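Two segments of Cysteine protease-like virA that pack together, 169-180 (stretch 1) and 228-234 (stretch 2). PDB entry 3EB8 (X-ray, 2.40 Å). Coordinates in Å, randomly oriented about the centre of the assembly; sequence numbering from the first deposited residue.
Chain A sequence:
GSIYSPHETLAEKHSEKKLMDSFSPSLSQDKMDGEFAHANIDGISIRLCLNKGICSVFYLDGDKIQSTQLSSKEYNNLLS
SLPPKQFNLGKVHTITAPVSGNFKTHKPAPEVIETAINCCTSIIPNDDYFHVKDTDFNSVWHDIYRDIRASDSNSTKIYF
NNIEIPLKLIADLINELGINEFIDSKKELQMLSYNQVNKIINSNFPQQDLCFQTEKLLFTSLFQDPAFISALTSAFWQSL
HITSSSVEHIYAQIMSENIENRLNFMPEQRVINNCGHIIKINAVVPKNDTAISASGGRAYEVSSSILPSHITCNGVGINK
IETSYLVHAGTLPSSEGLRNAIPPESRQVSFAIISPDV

Stretch 1 169-180: LIADLINELGIN
Stretch 2, residues 228-234: FISALTS

Helices that cross at a steep angle can pack through side chains while their backbones stay apart, as these two segments illustrate. At the apolar centre, Leu173 and Leu232, both with chi1 t and chi2 p, point toward the opposing stretch and bring Leu173 CD2 to 3.9 Å from Leu232 CD2. Leu173 CD2 also lies 4.1 Å from Ile229 CD1, so one methyl touches residues a turn apart. Ile229 (m, m) reaches onward, its CG2 3.7 Å from Leu177 CD1 (m, t). Ile170 (m, m) leaves its backbone sideways, yet its CD1 comes within 4.2 Å of Leu232 CD2.

Behind these side chains the axes of helices 169-176 and 228-234 approach to 12.5 Å, their directions 113° apart, with Ile170 CA 9.5 Å from Leu232 CA and Ile174 CA 8.7 Å from Thr233 CA. No hydrogen bond spans the gap.

At the polar edge, Thr233 (p) divides its chemistry. Thr233 OG1 donates to Ile229 O within the helix (2.9 Å), while Thr233 CG2 meets Ile174 CD1 at 4.0 Å and Ile179 CD1 at 4.1 Å. Ile174 leaves sideways with chi1 -127°, between wells, and chi2 p. Ile179 (m, t) takes part in a Schellman motif: Gly178 leaves the helix at phi/psi 82/12°, and Ile179 N donates to Ile174 O at 2.9 Å.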

# COMPACT_ATOMS: atom_id res chain seq x y z
N LEU A 169 7.38 -8.02 17.39
CA LEU A 169 6.17 -7.78 18.16
C LEU A 169 4.95 -8.27 17.40
O LEU A 169 4.01 -8.77 18.00
CB LEU A 169 6.01 -6.29 18.45
CG LEU A 169 4.69 -5.87 19.07
CD1 LEU A 169 4.40 -6.70 20.32
CD2 LEU A 169 4.72 -4.39 19.41
N ILE A 170 4.98 -8.11 16.07
CA ILE A 170 3.91 -8.68 15.27
C ILE A 170 3.93 -10.20 15.38
O ILE A 170 2.88 -10.83 15.57
CB ILE A 170 4.01 -8.28 13.79
CG1 ILE A 170 4.00 -6.75 13.63
CG2 ILE A 170 2.91 -8.98 12.99
CD1 ILE A 170 2.67 -6.10 13.86
N ALA A 171 5.11 -10.80 15.28
CA ALA A 171 5.22 -12.26 15.39
C ALA A 171 4.75 -12.74 16.77
O ALA A 171 4.08 -13.76 16.87
CB ALA A 171 6.65 -12.72 15.12
N ASP A 172 5.09 -12.01 17.82
CA ASP A 172 4.64 -12.40 19.16
C ASP A 172 3.11 -12.28 19.28
O ASP A 172 2.46 -13.13 19.89
CB ASP A 172 5.31 -11.57 20.25
CG ASP A 172 6.78 -11.89 20.42
OD1 ASP A 172 7.24 -12.91 19.87
OD2 ASP A 172 7.48 -11.11 21.12
N LEU A 173 2.54 -11.23 18.70
CA LEU A 173 1.10 -11.03 18.70
C LEU A 173 0.39 -12.13 17.93
O LEU A 173 -0.54 -12.76 18.42
CB LEU A 173 0.75 -9.67 18.08
CG LEU A 173 -0.74 -9.37 17.82
CD1 LEU A 173 -1.50 -9.27 19.12
CD2 LEU A 173 -0.91 -8.08 17.03
N ILE A 174 0.84 -12.38 16.71
CA ILE A 174 0.18 -13.31 15.82
C ILE A 174 0.26 -14.72 16.43
O ILE A 174 -0.66 -15.54 16.30
CB ILE A 174 0.77 -13.22 14.38
CG1 ILE A 174 -0.35 -13.00 13.37
CG2 ILE A 174 1.68 -14.41 14.01
CD1 ILE A 174 -1.13 -11.74 13.63
N ASN A 175 1.36 -14.97 17.13
CA ASN A 175 1.57 -16.25 17.79
C ASN A 175 0.60 -16.51 18.95
O ASN A 175 0.09 -17.63 19.10
CB ASN A 175 3.02 -16.36 18.28
CG ASN A 175 3.20 -17.44 19.32
OD1 ASN A 175 3.44 -17.16 20.50
ND2 ASN A 175 3.04 -18.70 18.90
N GLU A 176 0.37 -15.48 19.76
CA GLU A 176 -0.51 -15.61 20.91
C GLU A 176 -1.98 -15.54 20.50
O GLU A 176 -2.85 -16.07 21.18
CB GLU A 176 -0.17 -14.58 22.00
CG GLU A 176 1.28 -14.73 22.50
CD GLU A 176 1.51 -14.15 23.89
OE1 GLU A 176 0.68 -13.34 24.36
OE2 GLU A 176 2.53 -14.51 24.51
N LEU A 177 -2.24 -14.90 19.36
CA LEU A 177 -3.55 -14.98 18.74
C LEU A 177 -3.78 -16.40 18.22
O LEU A 177 -4.86 -16.72 17.75
CB LEU A 177 -3.67 -13.99 17.59
CG LEU A 177 -3.89 -12.51 17.97
CD1 LEU A 177 -3.63 -11.59 16.78
CD2 LEU A 177 -5.30 -12.28 18.52
N GLY A 178 -2.75 -17.24 18.29
CA GLY A 178 -2.87 -18.63 17.92
C GLY A 178 -2.77 -18.87 16.42
O GLY A 178 -3.08 -19.97 15.93
N ILE A 179 -2.33 -17.86 15.68
CA ILE A 179 -2.12 -18.02 14.25
C ILE A 179 -0.83 -18.82 14.00
O ILE A 179 0.28 -18.33 14.24
CB ILE A 179 -2.08 -16.67 13.50
CG1 ILE A 179 -3.43 -15.94 13.63
CG2 ILE A 179 -1.73 -16.89 12.05
CD1 ILE A 179 -3.44 -14.50 13.10
N ASN A 180 -0.99 -20.06 13.54
CA ASN A 180 0.14 -20.85 13.08
C ASN A 180 -0.16 -21.61 11.79
O ASN A 180 -1.10 -21.27 11.06
CB ASN A 180 0.66 -21.80 14.17
CG ASN A 180 -0.41 -22.74 14.69
OD1 ASN A 180 -1.16 -23.33 13.91
ND2 ASN A 180 -0.48 -22.88 16.01
N PHE A 228 -8.95 -3.83 15.07
CA PHE A 228 -7.56 -3.65 14.72
C PHE A 228 -6.90 -4.98 14.29
O PHE A 228 -6.20 -5.04 13.28
CB PHE A 228 -6.75 -3.01 15.84
CG PHE A 228 -5.29 -2.90 15.51
CD1 PHE A 228 -4.84 -1.87 14.69
CD2 PHE A 228 -4.39 -3.87 15.94
CE1 PHE A 228 -3.49 -1.80 14.32
CE2 PHE A 228 -3.05 -3.79 15.59
CZ PHE A 228 -2.59 -2.76 14.78
N ILE A 229 -7.14 -6.04 15.05
CA ILE A 229 -6.60 -7.34 14.68
C ILE A 229 -7.09 -7.71 13.29
O ILE A 229 -6.33 -8.20 12.45
CB ILE A 229 -7.02 -8.43 15.68
CG1 ILE A 229 -6.52 -8.09 17.09
CG2 ILE A 229 -6.53 -9.80 15.22
CD1 ILE A 229 -5.02 -7.76 17.15
N SER A 230 -8.36 -7.43 13.05
CA SER A 230 -9.01 -7.71 11.79
C SER A 230 -8.35 -6.91 10.68
O SER A 230 -8.10 -7.44 9.60
CB SER A 230 -10.51 -7.40 11.87
OG SER A 230 -11.18 -8.31 12.73
N ALA A 231 -8.06 -5.64 10.96
CA ALA A 231 -7.44 -4.75 9.97
C ALA A 231 -6.01 -5.19 9.62
O ALA A 231 -5.64 -5.28 8.44
CB ALA A 231 -7.42 -3.33 10.48
N LEU A 232 -5.22 -5.46 10.65
CA LEU A 232 -3.85 -5.96 10.48
C LEU A 232 -3.79 -7.28 9.69
O LEU A 232 -3.03 -7.42 8.72
CB LEU A 232 -3.20 -6.15 11.84
CG LEU A 232 -1.83 -6.81 11.91
CD1 LEU A 232 -0.78 -6.03 11.09
CD2 LEU A 232 -1.39 -6.96 13.36
N THR A 233 -4.59 -8.26 10.11
CA THR A 233 -4.53 -9.59 9.49
C THR A 233 -5.09 -9.57 8.08
O THR A 233 -4.53 -10.16 7.17
CB THR A 233 -5.21 -10.70 10.34
OG1 THR A 233 -6.60 -10.40 10.54
CG2 THR A 233 -4.52 -10.81 11.70
N SER A 234 -6.19 -8.86 7.88
CA SER A 234 -6.80 -8.82 6.57
C SER A 234 -5.83 -8.32 5.51
O SER A 234 -5.96 -8.68 4.33
CB SER A 234 -8.04 -7.93 6.59
OG SER A 234 -7.69 -6.56 6.64